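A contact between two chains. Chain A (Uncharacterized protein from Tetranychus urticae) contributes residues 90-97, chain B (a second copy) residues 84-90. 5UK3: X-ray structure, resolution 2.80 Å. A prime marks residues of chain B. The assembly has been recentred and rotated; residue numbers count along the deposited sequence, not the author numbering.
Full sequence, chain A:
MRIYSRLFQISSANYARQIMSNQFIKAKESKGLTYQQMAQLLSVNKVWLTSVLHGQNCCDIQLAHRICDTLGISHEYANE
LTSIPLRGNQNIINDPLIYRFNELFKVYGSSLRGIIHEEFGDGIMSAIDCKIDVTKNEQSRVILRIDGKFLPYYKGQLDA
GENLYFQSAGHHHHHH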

# COMPACT_ATOMS: atom_id res chain seq x y z
N GLN A 90 8.99 -5.10 -14.28
CA GLN A 90 9.92 -3.99 -14.31
C GLN A 90 9.09 -2.81 -13.82
O GLN A 90 8.01 -2.54 -14.35
CB GLN A 90 10.52 -3.77 -15.73
CG GLN A 90 9.62 -4.13 -16.92
CD GLN A 90 10.26 -3.86 -18.28
OE1 GLN A 90 11.47 -3.76 -18.40
NE2 GLN A 90 9.43 -3.81 -19.32
N ASN A 91 9.55 -2.12 -12.79
CA ASN A 91 8.76 -1.06 -12.14
C ASN A 91 8.90 0.27 -12.87
O ASN A 91 9.69 1.14 -12.50
CB ASN A 91 9.18 -0.97 -10.66
CG ASN A 91 8.29 -0.10 -9.81
OD1 ASN A 91 8.77 0.78 -9.06
ND2 ASN A 91 7.01 -0.38 -9.87
N ILE A 92 8.10 0.41 -13.92
CA ILE A 92 8.20 1.49 -14.89
C ILE A 92 6.93 2.36 -14.83
O ILE A 92 6.74 3.23 -15.66
CB ILE A 92 8.48 0.84 -16.28
CG1 ILE A 92 9.82 0.07 -16.23
CG2 ILE A 92 8.57 1.82 -17.43
CD1 ILE A 92 11.02 0.85 -15.70
N ILE A 93 6.11 2.18 -13.79
CA ILE A 93 4.81 2.86 -13.66
C ILE A 93 4.97 4.38 -13.63
O ILE A 93 4.15 5.08 -14.21
CB ILE A 93 4.05 2.42 -12.37
CG1 ILE A 93 3.76 0.89 -12.39
CG2 ILE A 93 2.73 3.16 -12.22
CD1 ILE A 93 3.63 0.27 -11.01
N ASN A 94 6.02 4.87 -12.99
CA ASN A 94 6.27 6.31 -12.89
C ASN A 94 6.79 7.01 -14.13
O ASN A 94 6.83 8.25 -14.12
CB ASN A 94 7.25 6.60 -11.75
CG ASN A 94 6.66 6.33 -10.38
OD1 ASN A 94 5.45 6.22 -10.22
ND2 ASN A 94 7.52 6.22 -9.40
N ASP A 95 7.22 6.26 -15.16
CA ASP A 95 7.73 6.91 -16.37
C ASP A 95 6.57 7.61 -17.02
O ASP A 95 5.51 7.03 -17.19
CB ASP A 95 8.33 5.97 -17.39
CG ASP A 95 9.12 6.74 -18.48
OD1 ASP A 95 10.31 7.07 -18.27
OD2 ASP A 95 8.53 7.04 -19.55
N PRO A 96 6.75 8.89 -17.37
CA PRO A 96 5.59 9.63 -17.82
C PRO A 96 4.96 9.03 -19.04
O PRO A 96 3.74 9.08 -19.19
CB PRO A 96 6.19 11.01 -18.11
CG PRO A 96 7.24 11.15 -17.04
CD PRO A 96 7.88 9.80 -17.05
N LEU A 97 5.78 8.49 -19.92
CA LEU A 97 5.27 7.92 -21.17
C LEU A 97 4.38 6.78 -20.86
O LEU A 97 3.33 6.64 -21.47
CB LEU A 97 6.41 7.47 -22.06
CG LEU A 97 6.03 7.01 -23.45
CD1 LEU A 97 7.18 7.35 -24.41
CD2 LEU A 97 5.71 5.53 -23.52
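Chain B 84-90: IPLRGNQ

Chain B meets this stretch of chain A as an irregular strip of loop, with no helix or strand of its own. The two chains run in opposite directions only at two paired residues: the CA of Asn94 lies 5.9 Å from the CA of Gly88′, and one step further along chain A the CA of Asp95 lies 5.5 Å from the CA of Arg87′. Elsewhere that order is not kept, for the early Ile92 meets the early Leu86′. The chain B backbone is extended through Leu86′ and Arg87′, then bent at Gly88′ (73/32) and Asn89′ (-128/23); the positive phi of Gly88′ by itself favours glycine.

Gln90 stays out of reach, and the contact opens loosely at Asn91, whose O lies 3.9 Å from Asn89′ ND2. The side chain of Ile92 leaves the backbone sideways, yet with chi1 and chi2 both m its tip reaches across, and Ile92 CD1 packs 3.4 Å from Leu86′ CD2. This is the apolar part of the contact, one methyl against another.

Ile92 also begins a type I turn that ends at Asp95, closed by a backbone hydrogen bond from Asp95 N to Ile92 O at 3.1 Å. Within the turn, Ile93 makes no contact with chain B, whereas Asn94 points its CA-to-CB bond toward it. Asn94 ND2 gives a weak hydrogen bond to Asn89′ OD1, at 3.3 Å with an angle of 135°, and the same nitrogen lies 3.4 Å from Gly88′ O. A CB placed ideally on Gly88′ would point toward chain A and come 3.6 Å from Asn94 O, a near but tolerable approach, so the preference for glycine rests on the positive phi.

Asp95 works in two directions. Its OD2 accepts from Leu97 N at 3.1 Å, capping the helix that begins at Pro96, while Asp95 OD1 reaches the chain B backbone, 3.7 Å from Leu86′ CA. OD1 also takes part in a hydrogen bond elsewhere in the structure; at 3.6 Å from Asp95 OD1, Arg87′ N is close without a hydrogen bond being assigned. Pro96 then touches Arg87′ through the CD corner of its ring, with Pro96 CD 4.1 Å from Arg87′ O and 4.3 Å from Arg87′ CB. Leu97 turns into the helix and takes no part.

The rules to read here are modest: a turn presents one asparagine to the partner, a helix cap brings its carboxylate up to the partner's backbone, and a glycine takes the positive phi at which the facing chain bends. Together the two stretches bury 356 Å², with a single weak hydrogen bond between them.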

# COMPACT_ATOMS: atom_id res chain seq x y z
N ILE B 84 18.32 9.13 -22.77
CA ILE B 84 17.00 9.43 -22.26
C ILE B 84 16.94 8.62 -20.99
O ILE B 84 17.26 7.44 -20.99
CB ILE B 84 15.91 8.95 -23.22
CG1 ILE B 84 16.05 9.64 -24.57
CG2 ILE B 84 14.54 9.21 -22.63
CD1 ILE B 84 14.93 9.32 -25.53
N PRO B 85 16.55 9.25 -19.89
CA PRO B 85 16.51 8.55 -18.60
C PRO B 85 15.12 8.13 -18.14
O PRO B 85 14.15 8.78 -18.50
CB PRO B 85 17.08 9.59 -17.64
CG PRO B 85 16.89 10.92 -18.31
CD PRO B 85 16.43 10.70 -19.72
N LEU B 86 15.03 7.05 -17.37
CA LEU B 86 13.74 6.60 -16.90
C LEU B 86 13.47 7.53 -15.73
O LEU B 86 14.00 7.37 -14.64
CB LEU B 86 13.83 5.16 -16.42
CG LEU B 86 13.68 4.09 -17.50
CD1 LEU B 86 14.85 4.17 -18.46
CD2 LEU B 86 13.59 2.71 -16.87
N ARG B 87 12.65 8.54 -16.00
CA ARG B 87 12.31 9.58 -15.04
C ARG B 87 11.27 9.34 -13.96
O ARG B 87 10.40 8.48 -14.05
CB ARG B 87 11.84 10.83 -15.80
CG ARG B 87 12.77 11.36 -16.87
CD ARG B 87 12.14 12.58 -17.52
NE ARG B 87 13.02 13.21 -18.50
CZ ARG B 87 12.91 13.05 -19.82
NH1 ARG B 87 13.75 13.67 -20.63
NH2 ARG B 87 11.97 12.26 -20.31
N GLY B 88 11.40 10.16 -12.92
CA GLY B 88 10.48 10.31 -11.82
C GLY B 88 10.45 9.18 -10.80
O GLY B 88 9.40 8.93 -10.19
N ASN B 89 11.60 8.53 -10.58
CA ASN B 89 11.65 7.26 -9.87
C ASN B 89 12.64 7.21 -8.70
O ASN B 89 13.07 6.14 -8.28
CB ASN B 89 11.94 6.17 -10.90
CG ASN B 89 11.44 4.81 -10.46
OD1 ASN B 89 10.47 4.70 -9.72
ND2 ASN B 89 12.12 3.77 -10.90
N GLN B 90 12.99 8.36 -8.16
CA GLN B 90 13.92 8.47 -7.04
C GLN B 90 13.00 8.65 -5.85
O GLN B 90 12.14 9.53 -5.87
CB GLN B 90 14.92 9.63 -7.24
CG GLN B 90 14.44 10.84 -8.05
CD GLN B 90 15.47 11.95 -8.20
OE1 GLN B 90 16.66 11.75 -7.99
NE2 GLN B 90 15.01 13.14 -8.53